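Local coordinates for ribosomal protein s2-related protein (Deinococcus radiodurans, PDB 2JH3), which binds a 4Fe-4S cluster and, with a fold resembling that of the CbiX chelatases, possibly acts as a sirohydrochlorin ferrochelatase, at residues P194-P199 / L228-E233; A278-A283 / A374-S379; F306-T311 / A357-A362. All blocks are in the same frame, centred on the assembly; numbering follows the deposited sequence.

Contact 1: P194-P199 / L228-E233; sequences PLSEWP and LAQAAE
In the second CbiX-like domain, a chelatase-type alpha/beta unit built on a parallel sheet, helix 218-234 lies against the short 3-10 turn 195-199 that follows the edge strand 193-194. Apolar packing does most of the work. Ala231 points its methyl group at the turn, and two parts of it close round that one carbon: the pyrrole side of the Trp198 indole, with NE1 3.4 Å from Ala231 CB, and the Pro199 ring, whose CD is 3.9 Å from Ala231 CB. One helical turn earlier, Leu228 sends CD2 into the angle between Trp198 and Leu195. The Leu228 side chain crosses that of Trp198 at about a right angle and that of Leu195 obliquely, with Leu195 CD1 3.9 Å from Leu228 CD2. Leu195 can reach it because CG stands anti to the backbone N (chi1 176°).

Trp198 holds the crowded first torsion, with CG between the backbone N and the carbonyl carbon (chi1 71°). That folds the indole back beneath its own neighbour, so Pro199 CG sits over the ring centre while Leu195 O lies at the edge in the ring plane. Outside the pair, Leu146 and Leu241 from the sheet strands also touch Trp198.

Polar contacts are fewer and none is a direct hydrogen bond. Ser196 O approaches both the methyl of Ala231 and its CA, the latter a CA-H...O contact with Ala231 CA 3.2 Å from Ser196 O, and the amide oxygen of Gln230 comes up against Ser196 CB. Glu197, which faces away from the helix segment, forms a salt bridge with Arg234 of the same helix 218-234. A single water bridges the segments, lying in the indole plane, accepting from Trp198 NE1 at 3.0 Å and donating to Leu228 O at 2.6 Å.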
ATOM      1  N   PRO A 194      25.446  28.561  20.123  1.00 38.63           N
ATOM      2  CA  PRO A 194      24.198  27.803  19.985  1.00 36.60           C
ATOM      3  C   PRO A 194      23.077  28.617  20.574  1.00 35.02           C
ATOM      4  O   PRO A 194      23.309  29.542  21.358  1.00 34.34           O
ATOM      5  CB  PRO A 194      24.441  26.541  20.812  1.00 37.40           C
ATOM      6  CG  PRO A 194      25.943  26.504  21.044  1.00 37.93           C
ATOM      7  CD  PRO A 194      26.401  27.921  21.037  1.00 38.74           C
ATOM      8  N   LEU A 195      21.871  28.315  20.137  1.00 34.17           N
ATOM      9  CA  LEU A 195      20.673  28.920  20.715  1.00 33.48           C
ATOM     10  C   LEU A 195      20.549  28.688  22.234  1.00 32.12           C
ATOM     11  O   LEU A 195      19.980  29.514  22.932  1.00 32.19           O
ATOM     12  CB  LEU A 195      19.458  28.321  19.996  1.00 32.33           C
ATOM     13  CG  LEU A 195      18.081  28.721  20.469  1.00 32.39           C
ATOM     14  CD1 LEU A 195      17.840  30.187  20.330  1.00 31.68           C
ATOM     15  CD2 LEU A 195      16.991  27.941  19.722  1.00 33.56           C
ATOM     16  N   SER A 196      21.056  27.551  22.725  1.00 32.33           N
ATOM     17  CA  SER A 196      21.064  27.224  24.158  1.00 31.37           C
ATOM     18  C   SER A 196      21.959  28.188  24.977  1.00 31.87           C
ATOM     19  O   SER A 196      21.885  28.226  26.180  1.00 31.17           O
ATOM     20  CB  SER A 196      21.446  25.762  24.353  1.00 32.23           C
ATOM     21  OG  SER A 196      22.792  25.589  24.022  1.00 32.63           O
ATOM     22  N   GLU A 197      22.733  29.038  24.299  1.00 30.94           N
ATOM     23  CA  GLU A 197      23.523  30.056  24.914  1.00 30.69           C
ATOM     24  C   GLU A 197      23.063  31.480  24.509  1.00 30.57           C
ATOM     25  O   GLU A 197      23.806  32.459  24.651  1.00 32.10           O
ATOM     26  CB  GLU A 197      24.964  29.851  24.452  1.00 31.11           C
ATOM     27  CG  GLU A 197      25.600  28.524  24.851  1.00 32.62           C
ATOM     28  CD  GLU A 197      25.956  28.495  26.333  1.00 37.85           C
ATOM     29  OE1 GLU A 197      25.856  27.407  26.954  1.00 39.78           O
ATOM     30  OE2 GLU A 197      26.324  29.569  26.869  1.00 42.66           O
ATOM     31  N   TRP A 198      21.846  31.636  24.027  1.00 30.65           N
ATOM     32  CA  TRP A 198      21.455  32.931  23.406  1.00 31.04           C
ATOM     33  C   TRP A 198      21.585  34.184  24.291  1.00 31.30           C
ATOM     34  O   TRP A 198      21.929  35.241  23.782  1.00 32.79           O
ATOM     35  CB  TRP A 198      20.031  32.876  22.789  1.00 28.96           C
ATOM     36  CG  TRP A 198      18.870  32.825  23.745  1.00 28.12           C
ATOM     37  CD1 TRP A 198      18.162  31.712  24.115  1.00 27.86           C
ATOM     38  CD2 TRP A 198      18.229  33.932  24.394  1.00 27.34           C
ATOM     39  NE1 TRP A 198      17.159  32.040  24.997  1.00 26.37           N
ATOM     40  CE2 TRP A 198      17.176  33.400  25.188  1.00 26.50           C
ATOM     41  CE3 TRP A 198      18.501  35.302  24.471  1.00 27.61           C
ATOM     42  CZ2 TRP A 198      16.377  34.204  26.028  1.00 27.17           C
ATOM     43  CZ3 TRP A 198      17.712  36.089  25.290  1.00 26.16           C
ATOM     44  CH2 TRP A 198      16.669  35.542  26.073  1.00 26.24           C
ATOM     45  N   PRO A 199      21.255  34.103  25.594  1.00 33.22           N
ATOM     46  CA  PRO A 199      21.391  35.319  26.406  1.00 34.66           C
ATOM     47  C   PRO A 199      22.856  35.867  26.506  1.00 36.31           C
ATOM     48  O   PRO A 199      23.038  37.048  26.800  1.00 36.71           O
ATOM     49  CB  PRO A 199      20.814  34.883  27.761  1.00 34.76           C
ATOM     50  CG  PRO A 199      19.992  33.629  27.460  1.00 33.79           C
ATOM     51  CD  PRO A 199      20.741  32.977  26.398  1.00 32.97           C
ATOM     52  N   LEU A 228      15.907  26.358  24.224  1.00 28.33           N
ATOM     53  CA  LEU A 228      15.378  27.500  24.958  1.00 30.44           C
ATOM     54  C   LEU A 228      15.258  27.194  26.481  1.00 30.35           C
ATOM     55  O   LEU A 228      15.381  28.085  27.308  1.00 30.61           O
ATOM     56  CB  LEU A 228      14.033  27.975  24.344  1.00 30.15           C
ATOM     57  CG  LEU A 228      14.056  28.679  22.967  1.00 31.55           C
ATOM     58  CD1 LEU A 228      12.667  29.160  22.603  1.00 32.89           C
ATOM     59  CD2 LEU A 228      14.991  29.867  22.960  1.00 30.42           C
ATOM     60  N   ALA A 229      14.969  25.947  26.823  1.00 31.06           N
ATOM     61  CA  ALA A 229      14.914  25.478  28.235  1.00 31.94           C
ATOM     62  C   ALA A 229      16.273  25.442  28.876  1.00 32.35           C
ATOM     63  O   ALA A 229      16.426  25.782  30.032  1.00 34.29           O
ATOM     64  CB  ALA A 229      14.326  24.093  28.279  1.00 32.61           C
ATOM     65  N   GLN A 230      17.262  25.004  28.119  1.00 32.39           N
ATOM     66  CA  GLN A 230      18.642  25.046  28.535  1.00 32.80           C
ATOM     67  C   GLN A 230      19.135  26.459  28.696  1.00 32.28           C
ATOM     68  O   GLN A 230      19.772  26.721  29.683  1.00 33.37           O
ATOM     69  CB  GLN A 230      19.545  24.329  27.552  1.00 33.32           C
ATOM     70  CG  GLN A 230      19.333  22.866  27.543  1.00 35.21           C
ATOM     71  CD  GLN A 230      19.978  22.186  26.341  1.00 37.94           C
ATOM     72  OE1 GLN A 230      20.761  22.808  25.583  1.00 43.24           O
ATOM     73  NE2 GLN A 230      19.689  20.876  26.177  1.00 38.22           N
ATOM     74  N   ALA A 231      18.885  27.354  27.733  1.00 30.48           N
ATOM     75  CA  ALA A 231      19.242  28.755  27.924  1.00 30.66           C
ATOM     76  C   ALA A 231      18.619  29.311  29.217  1.00 30.19           C
ATOM     77  O   ALA A 231      19.270  30.026  29.986  1.00 29.66           O
ATOM     78  CB  ALA A 231      18.797  29.591  26.756  1.00 29.13           C
ATOM     79  N   ALA A 232      17.345  29.023  29.439  1.00 31.03           N
ATOM     80  CA  ALA A 232      16.646  29.602  30.606  1.00 32.48           C
ATOM     81  C   ALA A 232      17.274  29.151  31.960  1.00 33.11           C
ATOM     82  O   ALA A 232      17.378  29.962  32.904  1.00 33.23           O
ATOM     83  CB  ALA A 232      15.112  29.288  30.548  1.00 33.22           C
ATOM     84  N   GLU A 233      17.754  27.898  32.053  1.00 33.49           N
ATOM     85  CA  GLU A 233      18.466  27.434  33.275  1.00 33.63           C
ATOM     86  C   GLU A 233      19.838  27.998  33.431  1.00 33.60           C
ATOM     87  O   GLU A 233      20.254  28.301  34.537  1.00 35.44           O
ATOM     88  CB  GLU A 233      18.679  25.916  33.319  1.00 33.95           C
ATOM     89  CG  GLU A 233      17.529  25.040  33.100  1.00 36.89           C
ATOM     90  CD  GLU A 233      17.929  23.547  33.118  1.00 35.39           C
ATOM     91  OE1 GLU A 233      19.124  23.195  32.805  1.00 39.33           O
ATOM     92  OE2 GLU A 233      17.021  22.732  33.381  0.50 40.29           O
TER
HETATM   93  O   HOH W   1      15.268  30.673  26.811  1.00 30.48           O

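Contact 2: A278-A283 / A374-S379; sequences AEAWAA and AVIEES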
ATOM      1  N   ALA A 278       1.466  22.374 -25.349  1.00 23.19           N
ATOM      2  CA  ALA A 278       0.113  22.764 -25.700  1.00 23.06           C
ATOM      3  C   ALA A 278      -0.706  21.606 -26.316  1.00 22.07           C
ATOM      4  O   ALA A 278      -1.914  21.463 -26.042  1.00 19.80           O
ATOM      5  CB  ALA A 278       0.107  23.991 -26.654  1.00 24.47           C
ATOM      6  N   GLU A 279      -0.064  20.774 -27.122  1.00 21.86           N
ATOM      7  CA  GLU A 279      -0.744  19.608 -27.698  1.00 21.98           C
ATOM      8  C   GLU A 279      -1.310  18.645 -26.667  1.00 21.65           C
ATOM      9  O   GLU A 279      -2.422  18.129 -26.807  1.00 22.22           O
ATOM     10  CB  GLU A 279       0.230  18.865 -28.597  1.00 23.23           C
ATOM     11  CG  GLU A 279       0.535  19.591 -29.909  1.00 25.59           C
ATOM     12  CD  GLU A 279       1.544  18.834 -30.781  1.00 27.24           C
ATOM     13  OE1 GLU A 279       1.600  17.597 -30.747  1.00 36.60           O
ATOM     14  OE2 GLU A 279       2.306  19.509 -31.442  1.00 30.04           O
ATOM     15  N   ALA A 280      -0.515  18.362 -25.621  1.00 21.01           N
ATOM     16  CA  ALA A 280      -0.927  17.410 -24.600  1.00 21.29           C
ATOM     17  C   ALA A 280      -2.138  17.925 -23.852  1.00 20.47           C
ATOM     18  O   ALA A 280      -3.089  17.186 -23.589  1.00 20.90           O
ATOM     19  CB  ALA A 280       0.173  17.061 -23.706  1.00 20.70           C
ATOM     20  N   TRP A 281      -2.202  19.236 -23.643  1.00 20.99           N
ATOM     21  CA  TRP A 281      -3.372  19.770 -22.971  1.00 21.54           C
ATOM     22  C   TRP A 281      -4.569  19.850 -23.882  1.00 21.16           C
ATOM     23  O   TRP A 281      -5.689  19.735 -23.408  1.00 20.95           O
ATOM     24  CB  TRP A 281      -3.019  21.065 -22.187  1.00 21.20           C
ATOM     25  CG  TRP A 281      -2.159  20.619 -21.020  1.00 19.45           C
ATOM     26  CD1 TRP A 281      -0.826  20.595 -20.969  1.00 21.25           C
ATOM     27  CD2 TRP A 281      -2.628  20.078 -19.777  1.00 19.04           C
ATOM     28  NE1 TRP A 281      -0.405  20.119 -19.762  1.00 22.77           N
ATOM     29  CE2 TRP A 281      -1.509  19.745 -19.027  1.00 20.76           C
ATOM     30  CE3 TRP A 281      -3.894  19.787 -19.271  1.00 17.31           C
ATOM     31  CZ2 TRP A 281      -1.599  19.164 -17.766  1.00 19.03           C
ATOM     32  CZ3 TRP A 281      -4.003  19.213 -18.010  1.00 21.96           C
ATOM     33  CH2 TRP A 281      -2.858  18.918 -17.268  1.00 20.07           C
ATOM     34  N   ALA A 282      -4.350  19.996 -25.190  1.00 23.99           N
ATOM     35  CA  ALA A 282      -5.476  19.847 -26.151  1.00 22.57           C
ATOM     36  C   ALA A 282      -6.057  18.432 -26.109  1.00 22.88           C
ATOM     37  O   ALA A 282      -7.319  18.216 -26.199  1.00 22.16           O
ATOM     38  CB  ALA A 282      -5.044  20.193 -27.552  1.00 25.49           C
ATOM     39  N   ALA A 283      -5.184  17.438 -25.997  1.00 21.12           N
ATOM     40  CA  ALA A 283      -5.652  16.061 -25.849  1.00 22.17           C
ATOM     41  C   ALA A 283      -6.476  15.852 -24.562  1.00 22.15           C
ATOM     42  O   ALA A 283      -7.542  15.173 -24.499  1.00 20.91           O
ATOM     43  CB  ALA A 283      -4.502  15.138 -25.834  1.00 21.79           C
ATOM     44  N   ALA A 374       3.022  15.766 -14.229  1.00 18.32           N
ATOM     45  CA  ALA A 374       3.694  15.237 -15.397  1.00 19.06           C
ATOM     46  C   ALA A 374       3.005  14.099 -16.099  1.00 18.32           C
ATOM     47  O   ALA A 374       3.441  13.721 -17.151  1.00 21.08           O
ATOM     48  CB  ALA A 374       5.197  14.860 -15.113  1.00 17.69           C
ATOM     49  N   VAL A 375       1.898  13.611 -15.548  1.00 19.04           N
ATOM     50  CA  VAL A 375       1.216  12.485 -16.099  1.00 20.26           C
ATOM     51  C   VAL A 375       0.618  12.819 -17.478  1.00 20.30           C
ATOM     52  O   VAL A 375       0.654  12.020 -18.378  1.00 19.74           O
ATOM     53  CB  VAL A 375       0.167  11.947 -15.068  1.00 19.26           C
ATOM     54  CG1 VAL A 375      -0.752  10.972 -15.686  1.00 23.55           C
ATOM     55  CG2 VAL A 375       0.864  11.298 -13.875  1.00 22.42           C
ATOM     56  N   ILE A 376      -0.025  13.968 -17.624  1.00 20.10           N
ATOM     57  CA  ILE A 376      -0.646  14.306 -18.915  1.00 19.53           C
ATOM     58  C   ILE A 376       0.375  14.397 -20.088  1.00 18.08           C
ATOM     59  O   ILE A 376       0.210  13.763 -21.120  1.00 18.84           O
ATOM     60  CB  ILE A 376      -1.483  15.653 -18.798  1.00 19.18           C
ATOM     61  CG1 ILE A 376      -2.791  15.466 -17.994  1.00 18.01           C
ATOM     62  CG2 ILE A 376      -1.702  16.254 -20.172  1.00 19.80           C
ATOM     63  CD1 ILE A 376      -3.459  14.319 -18.147  1.00 24.06           C
ATOM     64  N   GLU A 377       1.462  15.104 -19.835  1.00 21.04           N
ATOM     65  CA  GLU A 377       2.514  15.363 -20.785  1.00 20.81           C
ATOM     66  C   GLU A 377       3.280  14.075 -21.155  1.00 21.40           C
ATOM     67  O   GLU A 377       3.637  13.850 -22.307  1.00 21.01           O
ATOM     68  CB  GLU A 377       3.473  16.359 -20.115  1.00 23.39           C
ATOM     69  CG  GLU A 377       2.882  17.784 -19.845  1.00 23.14           C
ATOM     70  CD  GLU A 377       2.354  18.014 -18.439  1.00 22.66           C
ATOM     71  OE1 GLU A 377       2.121  17.047 -17.734  1.00 21.60           O
ATOM     72  OE2 GLU A 377       2.101  19.180 -18.075  1.00 22.01           O
ATOM     73  N   GLU A 378       3.591  13.258 -20.168  1.00 20.30           N
ATOM     74  CA  GLU A 378       4.279  11.963 -20.385  1.00 21.81           C
ATOM     75  C   GLU A 378       3.467  10.978 -21.098  1.00 19.82           C
ATOM     76  O   GLU A 378       3.951  10.293 -21.997  1.00 20.29           O
ATOM     77  CB  GLU A 378       4.736  11.376 -19.056  1.00 21.56           C
ATOM     78  CG  GLU A 378       5.849  12.143 -18.543  1.00 23.86           C
ATOM     79  CD  GLU A 378       6.319  11.693 -17.165  1.00 27.49           C
ATOM     80  OE1 GLU A 378       5.598  10.933 -16.470  1.00 37.11           O
ATOM     81  OE2 GLU A 378       7.419  12.163 -16.733  1.00 36.42           O
ATOM     82  N   SER A 379       2.195  10.865 -20.706  1.00 20.08           N
ATOM     83  CA  SER A 379       1.278   9.979 -21.373  1.00 18.89           C
ATOM     84  C   SER A 379       1.089  10.359 -22.863  1.00 20.55           C
ATOM     85  O   SER A 379       1.100   9.478 -23.764  1.00 19.93           O
ATOM     86  CB  SER A 379      -0.057   9.924 -20.624  1.00 18.94           C
ATOM     87  OG  SER A 379       0.118   9.296 -19.313  1.00 18.27           O
TER
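Trp281 carries this contact between two helical segments that cross at 101°, their axes 8.9 Å apart. From CB, which starts out across the line to the other helix, CG lies anti to the carbonyl carbon, and this swings the indole over helix 375-383. CD2 and CE2 come under the CG2 methyl of Ile376, which makes a CH-pi contact 3.8 Å from the centroid of the six-membered ring and only 15° off its normal. Farther out, CZ2 faces Ile376 CB, and CH2 at the tip meets Ile376 CG1 at 3.5 Å. On the pyrrole side, NE1 donates to Glu377 OE2 at 3.2 Å in a moderately bent hydrogen bond. The acceptor is in the indole plane but is approached from above the carboxylate plane, because the two planes stand 79° apart. Glu377 gets there through a bend at chi2. Its OE2 also lies close to Glu369 OE1, a like-charge neighbour that might raise the pKa of one of the two acids. Ala280 CB packs on the same Ile376 CG2 methyl. Trp281 thus sits at a three-helix junction in the stabilising domain, where Arg365, Leu368 and Glu369 of helix 361-371 also touch the Trp281 side chain.

Contact 3: F306-T311 / A357-A362; sequences FELRHT and AVLSPA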
ATOM      1  N   PHE A 306     -16.004  21.474 -14.664  1.00 18.25           N
ATOM      2  CA  PHE A 306     -15.639  20.079 -14.628  1.00 18.92           C
ATOM      3  C   PHE A 306     -15.726  19.592 -13.218  1.00 18.75           C
ATOM      4  O   PHE A 306     -15.358  20.340 -12.281  1.00 18.87           O
ATOM      5  CB  PHE A 306     -14.240  19.908 -15.208  1.00 20.30           C
ATOM      6  CG  PHE A 306     -14.190  20.195 -16.628  1.00 19.14           C
ATOM      7  CD1 PHE A 306     -14.610  19.217 -17.579  1.00 16.99           C
ATOM      8  CD2 PHE A 306     -13.773  21.438 -17.056  1.00 22.29           C
ATOM      9  CE1 PHE A 306     -14.603  19.548 -18.932  1.00 20.97           C
ATOM     10  CE2 PHE A 306     -13.788  21.760 -18.430  1.00 23.88           C
ATOM     11  CZ  PHE A 306     -14.188  20.815 -19.334  1.00 22.00           C
ATOM     12  N   GLU A 307     -16.133  18.348 -13.044  1.00 18.18           N
ATOM     13  CA  GLU A 307     -16.070  17.726 -11.682  1.00 17.81           C
ATOM     14  C   GLU A 307     -15.011  16.618 -11.659  1.00 18.78           C
ATOM     15  O   GLU A 307     -14.903  15.812 -12.599  1.00 18.94           O
ATOM     16  CB  GLU A 307     -17.409  17.138 -11.268  1.00 19.31           C
ATOM     17  CG  GLU A 307     -17.400  16.739  -9.745  1.00 20.18           C
ATOM     18  CD  GLU A 307     -18.242  15.509  -9.337  1.00 21.28           C
ATOM     19  OE1 GLU A 307     -19.151  15.661  -8.477  1.00 20.66           O
ATOM     20  OE2 GLU A 307     -18.002  14.403  -9.846  1.00 24.28           O
ATOM     21  N   LEU A 308     -14.169  16.617 -10.638  1.00 18.94           N
ATOM     22  CA  LEU A 308     -13.270  15.486 -10.358  1.00 17.84           C
ATOM     23  C   LEU A 308     -13.629  14.815  -9.016  1.00 17.46           C
ATOM     24  O   LEU A 308     -14.051  15.474  -8.028  1.00 16.39           O
ATOM     25  CB  LEU A 308     -11.845  15.994 -10.343  1.00 18.15           C
ATOM     26  CG  LEU A 308     -11.222  16.600 -11.624  1.00 22.48           C
ATOM     27  CD1 LEU A 308     -11.773  18.034 -11.944  1.00 30.67           C
ATOM     28  CD2 LEU A 308      -9.861  16.755 -11.503  1.00 21.14           C
ATOM     29  N   ARG A 309     -13.505  13.498  -8.951  1.00 15.82           N
ATOM     30  CA  ARG A 309     -13.657  12.761  -7.686  1.00 15.40           C
ATOM     31  C   ARG A 309     -12.885  11.464  -7.837  1.00 15.47           C
ATOM     32  O   ARG A 309     -12.433  11.115  -8.925  1.00 15.61           O
ATOM     33  CB  ARG A 309     -15.135  12.460  -7.343  1.00 14.34           C
ATOM     34  CG  ARG A 309     -15.781  11.501  -8.260  1.00 14.14           C
ATOM     35  CD  ARG A 309     -17.174  11.178  -7.846  1.00 14.67           C
ATOM     36  NE  ARG A 309     -18.116  12.329  -7.744  1.00 14.27           N
ATOM     37  CZ  ARG A 309     -19.315  12.223  -7.195  1.00 13.23           C
ATOM     38  NH1 ARG A 309     -19.771  11.085  -6.701  1.00 16.59           N
ATOM     39  NH2 ARG A 309     -20.105  13.239  -7.164  1.00 16.36           N
ATOM     40  N   HIS A 310     -12.749  10.721  -6.737  1.00 15.79           N
ATOM     41  CA  HIS A 310     -12.065   9.427  -6.801  1.00 14.94           C
ATOM     42  C   HIS A 310     -12.992   8.469  -7.558  1.00 14.79           C
ATOM     43  O   HIS A 310     -14.186   8.447  -7.331  1.00 12.23           O
ATOM     44  CB  HIS A 310     -11.791   8.943  -5.395  1.00 15.93           C
ATOM     45  CG  HIS A 310     -10.776   7.871  -5.291  1.00 13.76           C
ATOM     46  ND1 HIS A 310     -10.979   6.607  -5.775  1.00 16.65           N
ATOM     47  CD2 HIS A 310      -9.599   7.838  -4.646  1.00 15.34           C
ATOM     48  CE1 HIS A 310      -9.940   5.853  -5.456  1.00 16.06           C
ATOM     49  NE2 HIS A 310      -9.095   6.574  -4.776  1.00 16.33           N
ATOM     50  N   THR A 311     -12.446   7.614  -8.427  1.00 15.28           N
ATOM     51  CA  THR A 311     -13.247   6.604  -9.042  1.00 15.27           C
ATOM     52  C   THR A 311     -14.014   5.660  -8.086  1.00 16.46           C
ATOM     53  O   THR A 311     -15.123   5.223  -8.419  1.00 16.55           O
ATOM     54  CB  THR A 311     -12.414   5.796 -10.011  1.00 18.57           C
ATOM     55  OG1 THR A 311     -11.247   5.366  -9.357  1.00 16.39           O
ATOM     56  CG2 THR A 311     -11.997   6.604 -11.205  1.00 15.61           C
ATOM     57  N   ALA A 357     -13.838  17.912  -6.640  1.00 19.08           N
ATOM     58  CA  ALA A 357     -13.370  19.204  -7.038  1.00 19.36           C
ATOM     59  C   ALA A 357     -14.233  19.698  -8.148  1.00 19.61           C
ATOM     60  O   ALA A 357     -14.448  18.966  -9.131  1.00 19.42           O
ATOM     61  CB  ALA A 357     -11.918  19.168  -7.504  1.00 18.38           C
ATOM     62  N   VAL A 358     -14.683  20.951  -8.063  1.00 19.24           N
ATOM     63  CA  VAL A 358     -15.405  21.564  -9.187  1.00 19.51           C
ATOM     64  C   VAL A 358     -14.578  22.698  -9.722  1.00 20.59           C
ATOM     65  O   VAL A 358     -14.331  23.665  -9.021  1.00 21.37           O
ATOM     66  CB  VAL A 358     -16.806  21.993  -8.767  1.00 20.12           C
ATOM     67  CG1 VAL A 358     -17.515  22.794  -9.891  1.00 20.52           C
ATOM     68  CG2 VAL A 358     -17.646  20.798  -8.443  1.00 19.39           C
ATOM     69  N   LEU A 359     -14.046  22.537 -10.945  1.00 21.67           N
ATOM     70  CA  LEU A 359     -13.088  23.469 -11.553  1.00 20.81           C
ATOM     71  C   LEU A 359     -13.608  24.092 -12.869  1.00 21.75           C
ATOM     72  O   LEU A 359     -14.283  23.463 -13.639  1.00 16.97           O
ATOM     73  CB  LEU A 359     -11.738  22.774 -11.889  1.00 21.68           C
ATOM     74  CG  LEU A 359     -10.989  22.159 -10.721  1.00 22.72           C
ATOM     75  CD1 LEU A 359      -9.668  21.555 -11.109  1.00 23.57           C
ATOM     76  CD2 LEU A 359     -10.785  23.121  -9.536  1.00 26.54           C
ATOM     77  N   SER A 360     -13.317  25.379 -13.036  1.00 21.76           N
ATOM     78  CA  SER A 360     -13.562  26.053 -14.251  1.00 21.88           C
ATOM     79  C   SER A 360     -12.598  25.525 -15.307  1.00 22.35           C
ATOM     80  O   SER A 360     -11.554  24.945 -14.967  1.00 21.18           O
ATOM     81  CB  SER A 360     -13.293  27.529 -13.988  1.00 22.19           C
ATOM     82  OG  SER A 360     -11.911  27.740 -13.842  1.00 18.95           O
ATOM     83  N   PRO A 361     -12.937  25.704 -16.580  1.00 22.01           N
ATOM     84  CA  PRO A 361     -11.962  25.346 -17.566  1.00 23.93           C
ATOM     85  C   PRO A 361     -10.591  25.978 -17.445  1.00 23.17           C
ATOM     86  O   PRO A 361      -9.579  25.324 -17.823  1.00 25.36           O
ATOM     87  CB  PRO A 361     -12.628  25.812 -18.903  1.00 22.74           C
ATOM     88  CG  PRO A 361     -14.041  25.606 -18.632  1.00 21.71           C
ATOM     89  CD  PRO A 361     -14.236  26.057 -17.205  1.00 22.57           C
ATOM     90  N   ALA A 362     -10.524  27.220 -16.973  1.00 23.22           N
ATOM     91  CA  ALA A 362      -9.272  27.891 -16.853  1.00 22.67           C
ATOM     92  C   ALA A 362      -8.430  27.230 -15.778  1.00 21.37           C
ATOM     93  O   ALA A 362      -7.256  27.332 -15.826  1.00 22.50           O
ATOM     94  CB  ALA A 362      -9.464  29.401 -16.477  1.00 24.16           C
TER
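Side chains alternate across this antiparallel pair: Phe306, Leu308, Ala357 and Leu359 go to one face, Glu307 and Val358 to the other. On the first face, Leu308 CD1 meets Leu359 CD1 diagonally at 4.2 Å, the two chains crossing at about a right angle, while Leu308 CB lies beside Ala357 CB. The Phe306 ring, with CG anti to the carbonyl carbon (chi1 -68°), turns past the end of the partner strand, and its CE2 touches Pro361 CG at 3.9 Å, the two side chains again about perpendicular. On the opposite face Glu307 bends at chi2 forward along its own strand, toward Arg309, which grips it side-on: NH2 reaches the syn lone pair of OE1 at 2.9 Å, nearly straight and in the guanidinium plane, and NE meets OE2 from above the carboxylate plane. Arg356 forms a second salt bridge to OE1, which should keep Glu307 ionised. Beneath, hydrogen-bonded pairs Phe306-Leu359 and Leu308-Ala357 flank the non-hydrogen-bonded Glu307-Val358. On these inner strands of the sheet, helix 361-371 (Leu364, Leu368) and helix 275-290 (Ala288) pack against the Phe306 face: an alpha+beta arrangement, helices on a mixed, largely antiparallel sheet, in the stabilising domain.

How the contacts relate
The chain meets the contacts in two separate regions. Contact 1 closes first, within the second CbiX-like domain, and its centre is about 54 Å from that of contact 2 and about 51 Å from that of contact 3, across the centre of the chain. The other two share the stabilising domain: contact 3 is nested inside the loop closed by contact 2, with centres about 17 Å apart and nearest atoms about 8 Å apart. Contact 1 therefore belongs to the chelatase-like part, while contact 2 joins two helices and contact 3 two sheet strands of the stabilising domain, with helix 361-371 running from the end of contact 3 toward helix 375-383 of contact 2.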